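Local coordinates for protein fructosamine deglycase FrlB (Bacillus subtilis, PDB 3EUA) that converts a range of fructosamine 6-phosphates into glucose 6-phosphate and a free amino acid, at residues I239-E242 / S243-F246; R261-T264 / F265-Y269; S43-V46 / F47-S51. All coordinates share one frame; numbering follows the deposited sequence.

Contact 1: residues I239-E242 / S243-F246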
ATOM      1  N   ILE A 239      -9.100  -5.248  16.847  1.00 19.19           N
ATOM      2  CA  ILE A 239      -8.436  -4.336  17.772  1.00 19.88           C
ATOM      3  C   ILE A 239      -9.374  -3.305  18.414  1.00 20.09           C
ATOM      4  O   ILE A 239      -9.090  -2.803  19.497  1.00 20.37           O
ATOM      5  CB  ILE A 239      -7.284  -3.527  17.060  1.00 18.95           C
ATOM      6  CG1 ILE A 239      -6.208  -3.108  18.052  1.00 20.59           C
ATOM      7  CG2 ILE A 239      -7.821  -2.310  16.379  1.00 19.35           C
ATOM      8  CD1 ILE A 239      -5.476  -4.275  18.723  1.00 19.36           C
ATOM      9  N   ILE A 240     -10.510  -3.026  17.800  1.00 20.35           N
ATOM     10  CA  ILE A 240     -11.354  -1.980  18.332  1.00 21.30           C
ATOM     11  C   ILE A 240     -12.157  -2.387  19.567  1.00 21.73           C
ATOM     12  O   ILE A 240     -12.605  -3.542  19.717  1.00 21.89           O
ATOM     13  CB  ILE A 240     -12.286  -1.353  17.224  1.00 21.01           C
ATOM     14  CG1 ILE A 240     -12.722   0.069  17.600  1.00 22.55           C
ATOM     15  CG2 ILE A 240     -13.513  -2.222  16.923  1.00 20.62           C
ATOM     16  CD1 ILE A 240     -13.427   0.813  16.465  1.00 22.49           C
ATOM     17  N   ASP A 241     -12.253  -1.425  20.484  1.00 22.46           N
ATOM     18  CA  ASP A 241     -13.077  -1.523  21.691  1.00 23.05           C
ATOM     19  C   ASP A 241     -13.372  -0.060  22.057  1.00 23.10           C
ATOM     20  O   ASP A 241     -12.923   0.848  21.340  1.00 22.38           O
ATOM     21  CB  ASP A 241     -12.452  -2.393  22.804  1.00 23.53           C
ATOM     22  CG  ASP A 241     -11.247  -1.768  23.468  1.00 25.52           C
ATOM     23  OD1 ASP A 241     -11.085  -0.546  23.391  1.00 26.20           O
ATOM     24  OD2 ASP A 241     -10.493  -2.519  24.141  1.00 31.17           O
ATOM     25  N   GLU A 242     -14.067   0.217  23.156  1.00 23.28           N
ATOM     26  CA  GLU A 242     -14.430   1.621  23.447  1.00 24.05           C
ATOM     27  C   GLU A 242     -13.271   2.549  23.752  1.00 23.78           C
ATOM     28  O   GLU A 242     -13.416   3.770  23.687  1.00 23.04           O
ATOM     29  CB  GLU A 242     -15.495   1.705  24.554  1.00 23.69           C
ATOM     30  CG  GLU A 242     -16.824   1.128  24.068  1.00 25.28           C
ATOM     31  CD  GLU A 242     -17.979   1.243  25.063  1.00 26.56           C
ATOM     32  OE1 GLU A 242     -17.781   1.716  26.221  1.00 30.05           O
ATOM     33  OE2 GLU A 242     -19.098   0.851  24.657  1.00 28.79           O
ATOM     34  N   SER A 243     -12.111   1.990  24.061  1.00 23.72           N
ATOM     35  CA  SER A 243     -10.976   2.843  24.395  1.00 24.31           C
ATOM     36  C   SER A 243     -10.016   3.146  23.232  1.00 23.50           C
ATOM     37  O   SER A 243      -9.107   3.940  23.412  1.00 23.82           O
ATOM     38  CB  SER A 243     -10.154   2.192  25.523  1.00 24.42           C
ATOM     39  OG  SER A 243      -9.421   1.062  25.042  1.00 26.99           O
ATOM     40  N   VAL A 244     -10.195   2.519  22.065  1.00 21.76           N
ATOM     41  CA  VAL A 244      -9.256   2.720  20.958  1.00 20.78           C
ATOM     42  C   VAL A 244      -9.694   3.873  20.034  1.00 20.10           C
ATOM     43  O   VAL A 244     -10.737   3.804  19.416  1.00 20.01           O
ATOM     44  CB  VAL A 244      -9.049   1.451  20.122  1.00 20.55           C
ATOM     45  CG1 VAL A 244      -7.945   1.704  19.035  1.00 18.98           C
ATOM     46  CG2 VAL A 244      -8.649   0.274  21.008  1.00 20.54           C
ATOM     47  N   PRO A 245      -8.918   4.970  19.982  1.00 19.86           N
ATOM     48  CA  PRO A 245      -9.296   6.039  19.075  1.00 19.20           C
ATOM     49  C   PRO A 245      -9.106   5.743  17.567  1.00 18.96           C
ATOM     50  O   PRO A 245      -8.043   5.266  17.125  1.00 18.62           O
ATOM     51  CB  PRO A 245      -8.359   7.182  19.466  1.00 19.59           C
ATOM     52  CG  PRO A 245      -7.810   6.833  20.787  1.00 19.30           C
ATOM     53  CD  PRO A 245      -7.716   5.351  20.740  1.00 20.22           C
ATOM     54  N   PHE A 246     -10.145   6.050  16.802  1.00 19.04           N
ATOM     55  CA  PHE A 246     -10.163   5.911  15.343  1.00 19.01           C
ATOM     56  C   PHE A 246     -10.624   7.183  14.672  1.00 19.02           C
ATOM     57  O   PHE A 246     -11.651   7.731  15.057  1.00 18.91           O
ATOM     58  CB  PHE A 246     -11.141   4.800  14.896  1.00 19.96           C
ATOM     59  CG  PHE A 246     -10.491   3.428  14.711  1.00 20.45           C
ATOM     60  CD1 PHE A 246     -10.258   2.589  15.790  1.00 20.82           C
ATOM     61  CD2 PHE A 246     -10.124   2.996  13.452  1.00 20.13           C
ATOM     62  CE1 PHE A 246      -9.674   1.329  15.609  1.00 21.59           C
ATOM     63  CE2 PHE A 246      -9.525   1.745  13.276  1.00 20.82           C
ATOM     64  CZ  PHE A 246      -9.303   0.924  14.353  1.00 21.15           C
TER
HETATM   65  O   HOH W   1     -13.217   3.563  20.178  1.00 26.10           O
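Asp241 and Ser243 hold together the polar end of a type I beta turn that runs from Asp241 to Val244 and leads the chain into strand 246-250 of the second SIS domain. The turn closes through Val244 N to Asp241 O (3.3 Å); the N-H points almost straight at the oxygen, yet the donor stands well above the carbonyl plane. The Asp241 side chain adds an Asx turn over it. With CG placed between its own N and carbonyl carbon (chi1 71°), OD1 swings over the following residues and accepts Ser243 N at 2.8 Å from the anti side, out of the carboxylate plane. Ser243 OG donates to the syn lone pair of the same OD1, also at 2.8 Å, so two donors grip one oxygen. A short acid suits the first position of such a turn, and a small hydroxyl suits the third. Glu242, at the outward corner, has a side chain that touches Ser243 only through CB and sends an extended, exposed carboxylate away.

The other end is buried and tightly packed. Val244 sets CG2 3.5 Å from Ile239 O. Ile240 lays CD1 3.7 Å from Phe246 CD1, while Ile239 brings CG2 to the ring edge, 4.1 Å from CZ. The branched isoleucines thus supply methyl groups to the flat ring, which stacks on Tyr197. The second subunit also packs here: its Met217 lies on Ile239, and its Tyr323 OH bonds Ile240 O. A water spans the turn, donating to Asp241 O at 3.0 Å and to Val244 O at 2.6 Å.

Contact 2: residues R261-T264 / F265-Y269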
ATOM      1  N   ARG A 261     -19.489   1.014   5.729  1.00 19.15           N
ATOM      2  CA  ARG A 261     -19.584  -0.259   6.427  1.00 18.51           C
ATOM      3  C   ARG A 261     -18.670  -0.250   7.656  1.00 18.35           C
ATOM      4  O   ARG A 261     -19.075  -0.684   8.746  1.00 18.15           O
ATOM      5  CB  ARG A 261     -19.247  -1.413   5.473  1.00 18.38           C
ATOM      6  CG  ARG A 261     -19.397  -2.777   6.047  1.00 18.99           C
ATOM      7  CD  ARG A 261     -18.739  -3.782   5.174  1.00 20.43           C
ATOM      8  NE  ARG A 261     -18.873  -5.133   5.723  1.00 20.68           N
ATOM      9  CZ  ARG A 261     -18.184  -6.183   5.277  1.00 22.05           C
ATOM     10  NH1 ARG A 261     -17.322  -6.057   4.277  1.00 22.23           N
ATOM     11  NH2 ARG A 261     -18.336  -7.369   5.845  1.00 21.85           N
ATOM     12  N   ALA A 262     -17.460   0.257   7.475  1.00 18.14           N
ATOM     13  CA  ALA A 262     -16.448   0.368   8.544  1.00 18.06           C
ATOM     14  C   ALA A 262     -16.942   1.259   9.685  1.00 17.93           C
ATOM     15  O   ALA A 262     -16.801   0.921  10.859  1.00 18.42           O
ATOM     16  CB  ALA A 262     -15.159   0.896   7.949  1.00 17.27           C
ATOM     17  N   LEU A 263     -17.535   2.393   9.335  1.00 18.59           N
ATOM     18  CA  LEU A 263     -18.068   3.324  10.324  1.00 18.49           C
ATOM     19  C   LEU A 263     -19.183   2.675  11.114  1.00 18.55           C
ATOM     20  O   LEU A 263     -19.226   2.786  12.348  1.00 18.41           O
ATOM     21  CB  LEU A 263     -18.610   4.591   9.649  1.00 18.86           C
ATOM     22  CG  LEU A 263     -19.244   5.633  10.589  1.00 19.81           C
ATOM     23  CD1 LEU A 263     -18.284   6.063  11.723  1.00 17.39           C
ATOM     24  CD2 LEU A 263     -19.767   6.848   9.784  1.00 18.79           C
ATOM     25  N   THR A 264     -20.097   2.019  10.409  1.00 18.67           N
ATOM     26  CA  THR A 264     -21.222   1.355  11.059  1.00 18.86           C
ATOM     27  C   THR A 264     -20.734   0.406  12.163  1.00 19.04           C
ATOM     28  O   THR A 264     -21.224   0.453  13.291  1.00 18.30           O
ATOM     29  CB  THR A 264     -22.114   0.580  10.026  1.00 19.10           C
ATOM     30  OG1 THR A 264     -22.685   1.511   9.101  1.00 19.13           O
ATOM     31  CG2 THR A 264     -23.229  -0.158  10.708  1.00 18.93           C
ATOM     32  N   PHE A 265     -19.773  -0.453  11.823  1.00 19.02           N
ATOM     33  CA  PHE A 265     -19.245  -1.388  12.784  1.00 19.15           C
ATOM     34  C   PHE A 265     -18.583  -0.667  13.950  1.00 19.59           C
ATOM     35  O   PHE A 265     -18.874  -0.969  15.102  1.00 19.50           O
ATOM     36  CB  PHE A 265     -18.225  -2.308  12.107  1.00 19.59           C
ATOM     37  CG  PHE A 265     -17.604  -3.287  13.030  1.00 18.33           C
ATOM     38  CD1 PHE A 265     -18.249  -4.475  13.320  1.00 19.15           C
ATOM     39  CD2 PHE A 265     -16.349  -3.045  13.592  1.00 20.47           C
ATOM     40  CE1 PHE A 265     -17.690  -5.388  14.154  1.00 19.44           C
ATOM     41  CE2 PHE A 265     -15.769  -3.958  14.457  1.00 19.79           C
ATOM     42  CZ  PHE A 265     -16.434  -5.130  14.727  1.00 19.64           C
ATOM     43  N   SER A 266     -17.710   0.293  13.627  1.00 20.13           N
ATOM     44  CA  SER A 266     -16.935   1.047  14.616  1.00 20.41           C
ATOM     45  C   SER A 266     -17.818   1.786  15.620  1.00 21.02           C
ATOM     46  O   SER A 266     -17.447   1.895  16.790  1.00 20.52           O
ATOM     47  CB  SER A 266     -15.958   2.016  13.930  1.00 20.99           C
ATOM     48  OG  SER A 266     -15.107   1.311  13.026  1.00 19.12           O
ATOM     49  N   LYS A 267     -18.967   2.295  15.161  1.00 21.29           N
ATOM     50  CA  LYS A 267     -19.914   2.963  16.041  1.00 22.29           C
ATOM     51  C   LYS A 267     -20.580   1.996  17.032  1.00 22.53           C
ATOM     52  O   LYS A 267     -20.956   2.402  18.129  1.00 22.94           O
ATOM     53  CB  LYS A 267     -20.972   3.690  15.214  1.00 22.74           C
ATOM     54  CG  LYS A 267     -20.474   4.917  14.465  1.00 23.47           C
ATOM     55  CD  LYS A 267     -21.623   5.902  14.174  1.00 28.56           C
ATOM     56  CE  LYS A 267     -22.664   5.391  13.206  1.00 30.22           C
ATOM     57  NZ  LYS A 267     -23.944   6.169  13.353  1.00 32.58           N
ATOM     58  N   LYS A 268     -20.716   0.728  16.657  1.00 22.90           N
ATOM     59  CA  LYS A 268     -21.315  -0.267  17.542  1.00 23.69           C
ATOM     60  C   LYS A 268     -20.331  -0.790  18.586  1.00 23.34           C
ATOM     61  O   LYS A 268     -20.700  -0.950  19.754  1.00 22.72           O
ATOM     62  CB  LYS A 268     -21.866  -1.437  16.724  1.00 23.90           C
ATOM     63  CG  LYS A 268     -22.663  -2.477  17.543  1.00 25.68           C
ATOM     64  CD  LYS A 268     -23.302  -3.526  16.593  1.00 26.75           C
ATOM     65  CE  LYS A 268     -24.170  -4.568  17.288  1.00 27.96           C
ATOM     66  NZ  LYS A 268     -25.356  -3.910  17.896  1.00 31.80           N
ATOM     67  N   TYR A 269     -19.091  -1.048  18.172  1.00 22.61           N
ATOM     68  CA  TYR A 269     -18.064  -1.625  19.053  1.00 23.11           C
ATOM     69  C   TYR A 269     -16.979  -0.688  19.573  1.00 23.27           C
ATOM     70  O   TYR A 269     -16.214  -1.044  20.464  1.00 23.09           O
ATOM     71  CB  TYR A 269     -17.407  -2.788  18.317  1.00 23.43           C
ATOM     72  CG  TYR A 269     -18.445  -3.788  18.056  1.00 22.58           C
ATOM     73  CD1 TYR A 269     -18.908  -4.594  19.083  1.00 23.12           C
ATOM     74  CD2 TYR A 269     -19.056  -3.866  16.828  1.00 22.83           C
ATOM     75  CE1 TYR A 269     -19.910  -5.477  18.863  1.00 23.44           C
ATOM     76  CE2 TYR A 269     -20.061  -4.742  16.603  1.00 21.71           C
ATOM     77  CZ  TYR A 269     -20.490  -5.550  17.605  1.00 22.91           C
ATOM     78  OH  TYR A 269     -21.499  -6.441  17.326  1.00 23.38           O
TER
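Arg261, Ala262 and Leu263 pass their carbonyls to the N-H groups of Phe265, Ser266 and Lys267 in regular alpha-helical i to i+4 bonds of 2.9 to 3.2 Å, whereas the next one, Lys268 N to Thr264 O, is weak. This is the C-terminal part of helix 256-269, the connection between parallel strands 246-250 and 273-277 in a beta-alpha-beta unit of the second SIS domain.

The sheet-facing side carries Leu263 and Ser266. Leu263 presses on Ile248, Leu250 and Val275, and its CD1 also meets the aliphatic part of Lys267, 3.7 Å from CG. Lysine suits this exposed place because its methylenes lie against the leucine and its ammonium can go on to solvent. Thr264, on the exposed side, turns OG1 back to Glu260 O, a usual way for a helical threonine to satisfy its hydroxyl.

The other flank faces the second subunit. Arg261, nearly fully extended, pairs through NE with the C-terminal carboxylate of Tyr329 and through NH1 with Glu89, both of that subunit, and Phe265 meets its Tyr323 edge-to-face. Within the helix, Tyr269 brings CD2 over one face of the Phe265 ring, nearer its edge than its centre.

Ser266 folds its hydroxyl onto the helix: with OG beside its own N (chi1 -56°), it donates to Ala262 O at 2.8 Å and also bonds Tyr232 OH. Ala262 O thus takes Ser266 OG and Ser266 N from opposite faces of its carbonyl plane.

Contact 3: residues S43-V46 / F47-S51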
ATOM      1  N   SER A  43      -4.303  10.430  -7.312  1.00 20.03           N
ATOM      2  CA  SER A  43      -3.962  10.395  -8.745  1.00 19.40           C
ATOM      3  C   SER A  43      -3.908   8.969  -9.285  1.00 19.62           C
ATOM      4  O   SER A  43      -4.185   8.750 -10.473  1.00 19.27           O
ATOM      5  CB  SER A  43      -2.661  11.131  -8.991  1.00 19.94           C
ATOM      6  OG  SER A  43      -2.867  12.532  -8.790  1.00 19.49           O
ATOM      7  N   LYS A  44      -3.461   8.009  -8.451  1.00 19.97           N
ATOM      8  CA  LYS A  44      -3.460   6.590  -8.844  1.00 19.55           C
ATOM      9  C   LYS A  44      -4.918   6.152  -8.997  1.00 18.94           C
ATOM     10  O   LYS A  44      -5.281   5.475  -9.987  1.00 18.86           O
ATOM     11  CB  LYS A  44      -2.631   5.744  -7.848  1.00 19.99           C
ATOM     12  CG  LYS A  44      -2.713   4.216  -7.956  1.00 21.04           C
ATOM     13  CD  LYS A  44      -2.497   3.639  -9.325  1.00 23.09           C
ATOM     14  CE  LYS A  44      -2.602   2.100  -9.310  1.00 23.46           C
ATOM     15  NZ  LYS A  44      -2.679   1.497 -10.676  1.00 21.17           N
ATOM     16  N   TYR A  45      -5.782   6.569  -8.085  1.00 18.48           N
ATOM     17  CA  TYR A  45      -7.194   6.245  -8.182  1.00 18.40           C
ATOM     18  C   TYR A  45      -7.795   6.822  -9.473  1.00 18.63           C
ATOM     19  O   TYR A  45      -8.507   6.120 -10.175  1.00 18.59           O
ATOM     20  CB  TYR A  45      -7.941   6.768  -6.978  1.00 19.06           C
ATOM     21  CG  TYR A  45      -9.347   6.323  -6.908  1.00 17.89           C
ATOM     22  CD1 TYR A  45      -9.688   5.145  -6.242  1.00 19.26           C
ATOM     23  CD2 TYR A  45     -10.356   7.082  -7.460  1.00 19.71           C
ATOM     24  CE1 TYR A  45     -11.020   4.738  -6.152  1.00 20.95           C
ATOM     25  CE2 TYR A  45     -11.651   6.703  -7.371  1.00 19.54           C
ATOM     26  CZ  TYR A  45     -11.987   5.522  -6.723  1.00 20.78           C
ATOM     27  OH  TYR A  45     -13.320   5.142  -6.658  1.00 21.25           O
ATOM     28  N   VAL A  46      -7.469   8.092  -9.789  1.00 18.28           N
ATOM     29  CA  VAL A  46      -7.922   8.735 -11.023  1.00 18.23           C
ATOM     30  C   VAL A  46      -7.490   7.917 -12.232  1.00 17.98           C
ATOM     31  O   VAL A  46      -8.305   7.566 -13.084  1.00 17.71           O
ATOM     32  CB  VAL A  46      -7.417  10.217 -11.137  1.00 18.61           C
ATOM     33  CG1 VAL A  46      -7.701  10.817 -12.515  1.00 18.12           C
ATOM     34  CG2 VAL A  46      -8.068  11.096 -10.057  1.00 18.99           C
ATOM     35  N   PHE A  47      -6.210   7.597 -12.322  1.00 18.46           N
ATOM     36  CA  PHE A  47      -5.739   6.770 -13.429  1.00 19.35           C
ATOM     37  C   PHE A  47      -6.463   5.440 -13.519  1.00 19.52           C
ATOM     38  O   PHE A  47      -6.804   5.002 -14.620  1.00 19.88           O
ATOM     39  CB  PHE A  47      -4.217   6.528 -13.376  1.00 20.37           C
ATOM     40  CG  PHE A  47      -3.454   7.433 -14.257  1.00 20.76           C
ATOM     41  CD1 PHE A  47      -3.159   8.723 -13.874  1.00 22.73           C
ATOM     42  CD2 PHE A  47      -3.070   7.005 -15.528  1.00 21.68           C
ATOM     43  CE1 PHE A  47      -2.468   9.577 -14.729  1.00 22.12           C
ATOM     44  CE2 PHE A  47      -2.379   7.855 -16.367  1.00 20.82           C
ATOM     45  CZ  PHE A  47      -2.095   9.146 -15.970  1.00 20.86           C
ATOM     46  N   ASP A  48      -6.700   4.790 -12.386  1.00 19.56           N
ATOM     47  CA  ASP A  48      -7.420   3.500 -12.403  1.00 19.90           C
ATOM     48  C   ASP A  48      -8.832   3.609 -12.951  1.00 19.33           C
ATOM     49  O   ASP A  48      -9.285   2.721 -13.651  1.00 18.95           O
ATOM     50  CB  ASP A  48      -7.439   2.826 -11.013  1.00 20.32           C
ATOM     51  CG  ASP A  48      -6.093   2.235 -10.626  1.00 21.66           C
ATOM     52  OD1 ASP A  48      -5.198   2.079 -11.501  1.00 22.07           O
ATOM     53  OD2 ASP A  48      -5.927   1.902  -9.439  1.00 21.20           O
ATOM     54  N   ARG A  49      -9.518   4.699 -12.631  1.00 19.80           N
ATOM     55  CA  ARG A  49     -10.896   4.927 -13.106  1.00 19.97           C
ATOM     56  C   ARG A  49     -11.007   5.562 -14.502  1.00 20.42           C
ATOM     57  O   ARG A  49     -12.033   5.406 -15.177  1.00 20.44           O
ATOM     58  CB  ARG A  49     -11.606   5.838 -12.110  1.00 20.52           C
ATOM     59  CG  ARG A  49     -11.959   5.186 -10.802  1.00 20.61           C
ATOM     60  CD  ARG A  49     -13.363   4.593 -10.807  1.00 22.37           C
ATOM     61  NE  ARG A  49     -13.631   3.693 -11.920  1.00 21.86           N
ATOM     62  CZ  ARG A  49     -14.430   3.912 -12.961  1.00 24.65           C
ATOM     63  NH1 ARG A  49     -15.132   5.035 -13.113  1.00 24.89           N
ATOM     64  NH2 ARG A  49     -14.567   2.954 -13.868  1.00 23.85           N
ATOM     65  N   GLU A  50      -9.958   6.274 -14.931  1.00 20.63           N
ATOM     66  CA  GLU A  50      -9.997   7.017 -16.190  1.00 20.99           C
ATOM     67  C   GLU A  50      -9.136   6.562 -17.356  1.00 21.65           C
ATOM     68  O   GLU A  50      -9.533   6.768 -18.511  1.00 21.25           O
ATOM     69  CB  GLU A  50      -9.568   8.457 -15.912  1.00 21.09           C
ATOM     70  CG  GLU A  50     -10.483   9.187 -14.936  1.00 22.74           C
ATOM     71  CD  GLU A  50     -11.872   9.424 -15.518  1.00 22.61           C
ATOM     72  OE1 GLU A  50     -12.017   9.593 -16.748  1.00 21.92           O
ATOM     73  OE2 GLU A  50     -12.820   9.456 -14.709  1.00 25.26           O
ATOM     74  N   SER A  51      -7.963   5.998 -17.072  1.00 21.72           N
ATOM     75  CA  SER A  51      -7.043   5.651 -18.143  1.00 22.66           C
ATOM     76  C   SER A  51      -7.308   4.296 -18.749  1.00 23.28           C
ATOM     77  O   SER A  51      -7.216   3.277 -18.094  1.00 22.54           O
ATOM     78  CB  SER A  51      -5.586   5.716 -17.673  1.00 23.33           C
ATOM     79  OG  SER A  51      -4.738   5.369 -18.757  1.00 23.74           O
TER
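Lys44 and Asp48 form the ionic part of this contact, one helical turn apart. The lysine leaves its backbone with CG anti to N (chi1 170°), then bends at chi2 (50°), which folds the rest of the chain back along the helix and sets NZ 2.7 Å from Asp48 OD1, on the syn lone pair. The carboxylate's other oxygen, OD2, turns to the second subunit, where it meets Tyr59 OH and Arg67. Lys44 NZ likewise has further partners, Ser56 OG of its own chain and Asp57 of the second subunit. Charges of both signs therefore offset one another in this largely buried interface, which probably keeps Asp48 ionised.

Backbone hydrogen bonds supply the frame: Phe47 N to Ser43 O, Asp48 N to Lys44 O, Arg49 N to Tyr45 O and Glu50 N to Val46 O, between 2.8 and 3.0 Å long. They belong to the end of helix 41-50, the second of two helices in the connection between strands 27-32 and 55-60 of the parallel sheet in the first SIS domain; at Ser51 the chain leaves helical angles.

Apolar and aromatic contacts follow the same i to i+4 spacing. Tyr45 and Arg49 run side by side, the arginine CG 3.8 Å from CE2 of the ring and the ring and guanidinium planes 72° apart. Both polar ends lead on: Tyr45 OH bonds Glu254, and Arg49 NH2 reaches Asn68 O of the second subunit. Valine suits position 46 because a compact, branched apolar chain can meet Phe146 and Tyr293 close to the helix; its CG1 lies 4.0 Å from Glu50 CG. Glu50 in turn uses its carboxylate on Asn155, Lys157 and Tyr293. Ser43 O lies at the edge of the Phe47 ring, in its plane, 3.6 Å from CD1.

How the contacts relate
From the N terminus the chain first meets contact 3, within helix 41-50 of the first SIS domain, then, in the second, contact 1 just before strand 246-250 and contact 2 on the helix that follows this strand. The three lie in series: none nests in or crosses another, and each spans only a turn, contact 1 alone closing a loop. Contacts 1 and 2 touch, Ile240 CG2 lying 3.8 Å from Phe265 CE2, which ties the loop entering strand 246-250 to the helix leaving it. Contact 3 stands apart, its nearest atoms about 14 Å from contact 2. All three reach the second subunit, whose Tyr323 serves both 1 and 2.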